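Local coordinates for protein triphenylmethane reductase (Citrobacter sp., PDB 2JL1) that reduces triphenylmethane dyes, probably with NADPH as electron donor, using an NmrA-like NADP-binding Rossmann fold, at residues Y54-P57 with E58-Q61; L186-E189 with G190-N193; S227-E230 with E231-F234. All blocks are in the same frame, centred on the assembly; numbering follows the deposited sequence.

Interaction 1. Residues Y54-P57 with E58-Q61. With NAP (NADP nicotinamide-adenine-dinucleotide phosphate), chain B.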
loop_
_atom_site.group_PDB
_atom_site.type_symbol
_atom_site.label_atom_id
_atom_site.label_comp_id
_atom_site.label_asym_id
_atom_site.label_seq_id
_atom_site.Cartn_x
_atom_site.Cartn_y
_atom_site.Cartn_z
ATOM N N TYR A 54 -11.468 6.447 -12.902
ATOM C CA TYR A 54 -10.876 6.171 -11.565
ATOM C C TYR A 54 -11.129 7.286 -10.554
ATOM O O TYR A 54 -10.969 7.094 -9.363
ATOM C CB TYR A 54 -9.364 5.917 -11.620
ATOM C CG TYR A 54 -8.889 4.932 -12.643
ATOM C CD1 TYR A 54 -9.725 3.911 -13.125
ATOM C CD2 TYR A 54 -7.589 5.019 -13.141
ATOM C CE1 TYR A 54 -9.278 3.019 -14.086
ATOM C CE2 TYR A 54 -7.116 4.125 -14.083
ATOM C CZ TYR A 54 -7.963 3.136 -14.564
ATOM O OH TYR A 54 -7.478 2.258 -15.497
ATOM N N ASN A 55 -11.509 8.453 -11.060
ATOM C CA ASN A 55 -11.904 9.583 -10.224
ATOM C C ASN A 55 -13.372 9.509 -9.781
ATOM O O ASN A 55 -13.815 10.316 -8.954
ATOM C CB ASN A 55 -11.664 10.890 -10.986
ATOM C CG ASN A 55 -10.196 11.148 -11.255
ATOM O OD1 ASN A 55 -9.820 11.584 -12.346
ATOM N ND2 ASN A 55 -9.359 10.885 -10.259
ATOM N N GLN A 56 -14.116 8.546 -10.324
ATOM C CA GLN A 56 -15.566 8.467 -10.121
ATOM C C GLN A 56 -16.015 7.082 -9.635
ATOM O O GLN A 56 -16.372 6.224 -10.441
ATOM C CB GLN A 56 -16.309 8.859 -11.415
ATOM C CG GLN A 56 -16.020 10.299 -11.921
ATOM C CD GLN A 56 -16.596 10.601 -13.312
ATOM O OE1 GLN A 56 -16.046 11.421 -14.056
ATOM N NE2 GLN A 56 -17.699 9.945 -13.668
ATOM N N PRO A 57 -15.997 6.860 -8.307
ATOM C CA PRO A 57 -16.387 5.579 -7.693
ATOM C C PRO A 57 -17.694 4.963 -8.220
ATOM O O PRO A 57 -17.770 3.740 -8.415
ATOM C CB PRO A 57 -16.515 5.944 -6.210
ATOM C CG PRO A 57 -15.476 7.011 -6.030
ATOM C CD PRO A 57 -15.560 7.836 -7.288
ATOM N N GLU A 58 -18.702 5.795 -8.454
ATOM C CA GLU A 58 -19.997 5.319 -8.949
ATOM C C GLU A 58 -19.885 4.742 -10.355
ATOM O O GLU A 58 -20.435 3.666 -10.635
ATOM C CB GLU A 58 -21.047 6.434 -8.899
ATOM C CG GLU A 58 -21.643 6.637 -7.515
ATOM C CD GLU A 58 -23.079 7.138 -7.561
ATOM O OE1 GLU A 58 -23.976 6.396 -7.097
ATOM O OE2 GLU A 58 -23.313 8.259 -8.072
ATOM N N SER A 59 -19.167 5.457 -11.227
ATOM C CA SER A 59 -18.877 4.966 -12.575
ATOM C C SER A 59 -18.187 3.591 -12.568
ATOM O O SER A 59 -18.451 2.760 -13.436
ATOM C CB SER A 59 -18.043 5.987 -13.367
ATOM O OG SER A 59 -16.651 5.801 -13.156
ATOM N N LEU A 60 -17.309 3.354 -11.590
ATOM C CA LEU A 60 -16.585 2.083 -11.496
ATOM C C LEU A 60 -17.475 0.956 -10.977
ATOM O O LEU A 60 -17.397 -0.183 -11.444
ATOM C CB LEU A 60 -15.360 2.235 -10.582
ATOM C CG LEU A 60 -14.283 3.206 -11.045
ATOM C CD1 LEU A 60 -13.345 3.494 -9.875
ATOM C CD2 LEU A 60 -13.543 2.633 -12.258
ATOM N N GLN A 61 -18.322 1.273 -10.003
ATOM C CA GLN A 61 -19.304 0.312 -9.512
ATOM C C GLN A 61 -20.122 -0.263 -10.675
ATOM O O GLN A 61 -20.271 -1.480 -10.811
ATOM C CB GLN A 61 -20.224 0.976 -8.480
ATOM C CG GLN A 61 -19.495 1.371 -7.201
ATOM C CD GLN A 61 -19.334 0.218 -6.218
ATOM O OE1 GLN A 61 -18.332 0.155 -5.484
ATOM N NE2 GLN A 61 -20.332 -0.687 -6.176
HETATM P PA NAP B . -1.145 5.152 -21.729
HETATM O O1A NAP B . -0.665 6.513 -21.363
HETATM O O2A NAP B . -1.182 4.866 -23.178
HETATM O O5B NAP B . -2.580 4.855 -21.098
HETATM C C5B NAP B . -2.987 5.279 -19.816
HETATM C C4B NAP B . -4.464 4.919 -19.750
HETATM O O4B NAP B . -5.023 5.299 -18.499
HETATM C C3B NAP B . -5.205 5.680 -20.849
HETATM O O3B NAP B . -6.070 4.804 -21.525
HETATM C C2B NAP B . -6.020 6.696 -20.100
HETATM O O2B NAP B . -7.261 6.880 -20.703
HETATM C C1B NAP B . -6.222 5.997 -18.771
HETATM N N9A NAP B . -6.608 6.980 -17.750
HETATM C C8A NAP B . -5.977 8.145 -17.413
HETATM N N7A NAP B . -6.693 8.735 -16.426
HETATM C C5A NAP B . -7.777 7.969 -16.157
HETATM C C6A NAP B . -8.833 8.106 -15.257
HETATM N N6A NAP B . -8.913 9.157 -14.445
HETATM N N1A NAP B . -9.804 7.132 -15.215
HETATM C C2A NAP B . -9.742 6.046 -16.059
HETATM N N3A NAP B . -8.695 5.909 -16.942
HETATM C C4A NAP B . -7.733 6.864 -16.989
HETATM O O3 NAP B . -0.173 4.093 -20.971
HETATM P PN NAP B . 0.432 2.687 -21.469
HETATM O O1N NAP B . -0.690 1.911 -22.021
HETATM O O2N NAP B . 1.637 2.947 -22.305
HETATM O O5D NAP B . 0.850 1.982 -20.044
HETATM C C5D NAP B . -0.160 1.585 -19.127
HETATM C C4D NAP B . 0.140 1.944 -17.667
HETATM O O4D NAP B . 1.421 1.448 -17.317
HETATM C C3D NAP B . 0.193 3.454 -17.423
HETATM O O3D NAP B . -1.026 4.025 -17.020
HETATM C C2D NAP B . 1.261 3.628 -16.359
HETATM O O2D NAP B . 0.774 3.576 -15.034
HETATM C C1D NAP B . 2.138 2.411 -16.560
HETATM N N1N NAP B . 3.386 2.848 -17.207
HETATM C C2N NAP B . 4.408 1.953 -17.238
HETATM C C3N NAP B . 5.610 2.305 -17.781
HETATM C C7N NAP B . 6.726 1.351 -17.801
HETATM O O7N NAP B . 7.896 1.762 -18.505
HETATM N N7N NAP B . 6.572 0.204 -17.129
HETATM C C4N NAP B . 5.762 3.563 -18.402
HETATM C C5N NAP B . 4.692 4.422 -18.448
HETATM C C6N NAP B . 3.507 4.075 -17.791
HETATM P P2B NAP B . -7.532 8.076 -21.753
HETATM O O1X NAP B . -7.385 7.491 -23.145
HETATM O O2X NAP B . -6.551 9.225 -21.587
HETATM O O3X NAP B . -8.949 8.534 -21.477
#
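Ser59 carries OG between its own backbone N and carbonyl carbon (chi1 88°), which turns the hydroxyl back toward Gln56; Leu60, with CG beside its N (chi1 -63°), sends its two methyls toward Tyr54. The Ser59 hydroxyl gives its proton to Gln56 O, OG to O 2.8 Å, lying in the carbonyl plane on a lone pair. Leu60 N donates to the same oxygen at 3.2 Å, so two donors hold the N-cap carbonyl as the first helical turn begins. The next turn bond runs from Gln61 N to Pro57 O, 3.0 Å. Leu60 CD2 meets the edge of the Tyr54 ring, 4.1 Å from Tyr54 CD1, while CD1 of Leu60 lies against Tyr54 CA. One face of that ring carries the NADP adenine, whose C2A lies over the ring centre, 3.4 Å above its plane. Tyr54 N also donates to adenine N1A at 2.9 Å, so backbone and ring together hold the base. Tyr54 OH bonds to Thr6 OG1. The segment leads from strand 48-51 into helix 57-63, and helix 80-96 packs beside it, with Val90 against Tyr54 and Ala93 against Leu60.

Interaction 2. Residues L186-E189 with G190-N193. With GOL (glycerol), chain E.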
loop_
_atom_site.group_PDB
_atom_site.type_symbol
_atom_site.label_atom_id
_atom_site.label_comp_id
_atom_site.label_asym_id
_atom_site.label_seq_id
_atom_site.Cartn_x
_atom_site.Cartn_y
_atom_site.Cartn_z
ATOM N N LEU A 186 -4.991 -14.037 -18.394
ATOM C CA LEU A 186 -6.464 -13.886 -18.330
ATOM C C LEU A 186 -7.278 -15.058 -18.902
ATOM O O LEU A 186 -8.450 -15.256 -18.528
ATOM C CB LEU A 186 -6.897 -12.573 -19.002
ATOM C CG LEU A 186 -6.438 -11.267 -18.313
ATOM C CD1 LEU A 186 -6.584 -10.062 -19.245
ATOM C CD2 LEU A 186 -7.173 -11.030 -16.979
ATOM N N THR A 187 -6.654 -15.836 -19.786
ATOM C CA THR A 187 -7.364 -16.849 -20.586
ATOM C C THR A 187 -6.888 -18.281 -20.340
ATOM O O THR A 187 -7.113 -19.153 -21.181
ATOM C CB THR A 187 -7.203 -16.568 -22.094
ATOM O OG1 THR A 187 -5.803 -16.480 -22.414
ATOM C CG2 THR A 187 -7.902 -15.277 -22.487
ATOM N N GLU A 188 -6.230 -18.520 -19.209
ATOM C CA GLU A 188 -5.867 -19.879 -18.799
ATOM C C GLU A 188 -5.816 -19.993 -17.279
ATOM O O GLU A 188 -5.624 -18.992 -16.578
ATOM C CB GLU A 188 -4.520 -20.307 -19.397
ATOM C CG GLU A 188 -3.369 -19.445 -18.955
ATOM C CD GLU A 188 -2.065 -19.761 -19.654
ATOM O OE1 GLU A 188 -1.015 -19.548 -19.024
ATOM O OE2 GLU A 188 -2.067 -20.203 -20.828
ATOM N N GLU A 189 -5.969 -21.229 -16.801
ATOM C CA GLU A 189 -5.927 -21.598 -15.381
ATOM C C GLU A 189 -4.529 -21.488 -14.795
ATOM O O GLU A 189 -3.546 -21.461 -15.522
ATOM C CB GLU A 189 -6.355 -23.060 -15.218
ATOM C CG GLU A 189 -7.633 -23.455 -15.946
ATOM C CD GLU A 189 -8.887 -23.288 -15.091
ATOM O OE1 GLU A 189 -8.974 -22.287 -14.324
ATOM O OE2 GLU A 189 -9.792 -24.161 -15.203
ATOM N N GLY A 190 -4.448 -21.459 -13.470
ATOM C CA GLY A 190 -3.175 -21.636 -12.790
ATOM C C GLY A 190 -2.462 -20.409 -12.252
ATOM O O GLY A 190 -1.453 -20.553 -11.579
ATOM N N HIS A 191 -2.983 -19.215 -12.522
ATOM C CA HIS A 191 -2.281 -17.967 -12.175
ATOM C C HIS A 191 -2.877 -17.238 -10.962
ATOM O O HIS A 191 -2.528 -16.087 -10.673
ATOM C CB HIS A 191 -2.226 -17.038 -13.397
ATOM C CG HIS A 191 -1.662 -17.695 -14.614
ATOM N ND1 HIS A 191 -0.375 -18.184 -14.663
ATOM C CD2 HIS A 191 -2.210 -17.957 -15.824
ATOM C CE1 HIS A 191 -0.153 -18.718 -15.850
ATOM N NE2 HIS A 191 -1.243 -18.579 -16.577
ATOM N N GLU A 192 -3.772 -17.924 -10.253
ATOM C CA GLU A 192 -4.404 -17.349 -9.089
ATOM C C GLU A 192 -3.421 -17.202 -7.931
ATOM O O GLU A 192 -2.621 -18.105 -7.632
ATOM C CB GLU A 192 -5.639 -18.142 -8.688
ATOM C CG GLU A 192 -6.840 -17.773 -9.544
ATOM C CD GLU A 192 -7.886 -18.861 -9.598
ATOM O OE1 GLU A 192 -7.907 -19.597 -10.618
ATOM O OE2 GLU A 192 -8.682 -18.985 -8.627
ATOM N N ASN A 193 -3.466 -16.034 -7.309
ATOM C CA ASN A 193 -2.606 -15.735 -6.167
ATOM C C ASN A 193 -1.108 -15.850 -6.476
ATOM O O ASN A 193 -0.331 -16.384 -5.683
ATOM C CB ASN A 193 -3.022 -16.594 -4.971
ATOM C CG ASN A 193 -4.478 -16.399 -4.604
ATOM O OD1 ASN A 193 -5.178 -17.361 -4.252
ATOM N ND2 ASN A 193 -4.946 -15.157 -4.664
HETATM C C1 GOL E . -6.469 -17.262 -13.050
HETATM O O1 GOL E . -5.538 -17.963 -13.869
HETATM C C2 GOL E . -6.915 -15.905 -13.620
HETATM O O2 GOL E . -6.814 -15.875 -15.034
HETATM C C3 GOL E . -6.200 -14.695 -12.992
HETATM O O3 GOL E . -6.517 -14.465 -11.616
#
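Glu188 and His191 meet across a bend in the loop with their flat groups almost in one plane: carboxylate and imidazole are tilted only 17° from each other. The glutamate takes the torsion that sets CG between its backbone N and carbonyl carbon (chi1 62°), then runs out extended, so that its carboxylate arrives at the edge of the ring instead of over a face. There His191 NE2 donates to Glu188 OE1 at 2.6 Å, a short bond. The oxygen receives it on its anti lone pair, the one turned away from the other oxygen, and lies practically in the imidazole plane. CG of Glu188 is at the same edge, 3.3 Å from His191 NE2. One face of the ring has Glu189 O 3.6 Å above its plane, offset toward the rim. ND1 is engaged with Tyr196 OH, so both ring nitrogens have partners and the rotation of the imidazole is fixed; the nearby carboxylate would probably make a protonated histidine easier to keep.

A glycerol, probably from the crystallisation liquor, bridges the two backbones through its O1, which donates to Glu188 O at 2.9 Å and accepts from His191 N at 3.1 Å. Gly190 takes a positive phi (102°), a backbone shape that glycine adopts readily. The Glu188-His191 pair is a His-carboxylate hydrogen bond in the surface loop that links helix 175-186 to strand 194-198, the outermost strand of the parallel Rossmann sheet, away from the NADP site.

Interaction 3. Residues S227-E230 with E231-F234; sequences SFEE and EKNF
Lys232 NZ is held by two carboxylates, Glu229 in the preceding turn of the same helix and Glu246 on helix 242-256. The first salt bridge is 3.2 Å from NZ to Glu229 OE1. The two side chains run alongside each other in the same direction: Glu229 bends at its second torsion (chi2 59°) and Lys232 at its third (chi3 90°), so that the lysine CE also lies close to OE1. Lys232 CD and NZ both come within 4.1 Å of CE2 of Phe228, where the aliphatic chain slants past the ring; Glu229 OE2 is at the edge of that ring, in its plane.

The start of the helix is closed by a capping box. Ser227, the N-cap, accepts from Glu230 N through OG at 3.0 Å, and Glu230 OE1 takes the Ser227 N-H in return at 2.9 Å on its anti lone pair. Further up, the bonds of an ordinary alpha helix follow, from Glu231 N to Ser227 O at 2.8 Å and from Lys232 N to Phe228 O at 3.0 Å. The cap gives Glu230 N, a first-turn amide without a helical acceptor, a partner, and the return bond holds Ser227 N. Helix 228-237 follows strand 222-225 of the small two-stranded sheet; Phe228 packs on Ala249 of helix 242-256, while Glu231 and Phe234 touch Val162 of strand 160-163.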
loop_
_atom_site.group_PDB
_atom_site.type_symbol
_atom_site.label_atom_id
_atom_site.label_comp_id
_atom_site.label_asym_id
_atom_site.label_seq_id
_atom_site.Cartn_x
_atom_site.Cartn_y
_atom_site.Cartn_z
ATOM N N SER A 227 26.005 13.923 -17.725
ATOM C CA SER A 227 25.427 14.035 -16.395
ATOM C C SER A 227 23.896 14.176 -16.429
ATOM O O SER A 227 23.314 14.512 -17.460
ATOM C CB SER A 227 26.057 15.217 -15.646
ATOM O OG SER A 227 25.576 16.474 -16.111
ATOM N N PHE A 228 23.258 13.909 -15.293
ATOM C CA PHE A 228 21.863 14.240 -15.072
ATOM C C PHE A 228 21.491 15.648 -15.572
ATOM O O PHE A 228 20.525 15.818 -16.328
ATOM C CB PHE A 228 21.542 14.121 -13.587
ATOM C CG PHE A 228 20.083 14.321 -13.253
ATOM C CD1 PHE A 228 19.208 13.239 -13.234
ATOM C CD2 PHE A 228 19.593 15.582 -12.922
ATOM C CE1 PHE A 228 17.858 13.412 -12.908
ATOM C CE2 PHE A 228 18.239 15.759 -12.604
ATOM C CZ PHE A 228 17.376 14.668 -12.601
ATOM N N GLU A 229 22.249 16.649 -15.148
ATOM C CA GLU A 229 21.922 18.040 -15.485
ATOM C C GLU A 229 22.226 18.323 -16.965
ATOM O O GLU A 229 21.477 19.035 -17.632
ATOM C CB GLU A 229 22.641 19.025 -14.541
ATOM C CG GLU A 229 21.780 20.210 -14.014
ATOM C CD GLU A 229 20.519 19.794 -13.212
ATOM O OE1 GLU A 229 19.406 20.081 -13.700
ATOM O OE2 GLU A 229 20.624 19.194 -12.102
ATOM N N GLU A 230 23.290 17.731 -17.494
ATOM C CA GLU A 230 23.543 17.824 -18.927
ATOM C C GLU A 230 22.418 17.166 -19.747
ATOM O O GLU A 230 22.008 17.703 -20.771
ATOM C CB GLU A 230 24.892 17.228 -19.278
ATOM C CG GLU A 230 26.078 18.084 -18.825
ATOM C CD GLU A 230 27.402 17.370 -18.991
ATOM O OE1 GLU A 230 27.478 16.140 -18.760
ATOM O OE2 GLU A 230 28.381 18.047 -19.358
ATOM N N GLU A 231 21.912 16.026 -19.287
ATOM C CA GLU A 231 20.780 15.366 -19.956
ATOM C C GLU A 231 19.527 16.246 -20.003
ATOM O O GLU A 231 18.980 16.480 -21.084
ATOM C CB GLU A 231 20.450 14.015 -19.313
ATOM C CG GLU A 231 19.351 13.218 -20.061
ATOM C CD GLU A 231 19.788 12.727 -21.448
ATOM O OE1 GLU A 231 21.009 12.636 -21.720
ATOM O OE2 GLU A 231 18.901 12.433 -22.264
ATOM N N LYS A 232 19.085 16.712 -18.832
ATOM C CA LYS A 232 17.906 17.578 -18.693
ATOM C C LYS A 232 17.960 18.735 -19.683
ATOM O O LYS A 232 16.970 18.996 -20.386
ATOM C CB LYS A 232 17.782 18.085 -17.254
ATOM C CG LYS A 232 16.354 18.295 -16.754
ATOM C CD LYS A 232 16.250 18.121 -15.229
ATOM C CE LYS A 232 16.475 19.442 -14.478
ATOM N NZ LYS A 232 16.362 19.335 -12.973
ATOM N N ASN A 233 19.116 19.401 -19.760
ATOM C CA ASN A 233 19.351 20.512 -20.686
ATOM C C ASN A 233 19.409 20.129 -22.168
ATOM O O ASN A 233 18.951 20.892 -23.037
ATOM C CB ASN A 233 20.653 21.237 -20.328
ATOM C CG ASN A 233 20.643 21.825 -18.925
ATOM O OD1 ASN A 233 19.621 21.816 -18.226
ATOM N ND2 ASN A 233 21.785 22.354 -18.510
ATOM N N PHE A 234 19.993 18.973 -22.460
ATOM C CA PHE A 234 20.061 18.466 -23.828
ATOM C C PHE A 234 18.643 18.244 -24.372
ATOM O O PHE A 234 18.340 18.607 -25.510
ATOM C CB PHE A 234 20.893 17.165 -23.897
ATOM C CG PHE A 234 20.703 16.388 -25.176
ATOM C CD1 PHE A 234 21.377 16.765 -26.339
ATOM C CD2 PHE A 234 19.828 15.304 -25.223
ATOM C CE1 PHE A 234 21.192 16.062 -27.525
ATOM C CE2 PHE A 234 19.637 14.589 -26.407
ATOM C CZ PHE A 234 20.320 14.969 -27.562
#

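Each is a local contact within its own continuous run of chain, and none touches another. Interaction 1 is partly buried, with Tyr54 and Leu60 packed inside, and has a direct part in the NADP site, whereas interactions 2 and 3 lie at the surface away from it. Interaction 1 spans the loop after strand 48-51 and the start of helix 57-63; interaction 2 lies in the loop before strand 194-198; interaction 3 starts a helix beyond the small two-stranded sheet. Both 1 and 3 begin helices, one through a serine hydroxyl on an N-cap carbonyl, the other through a capping box, with a salt bridge alongside on the same helix; interaction 2 relies on a histidine-carboxylate bond.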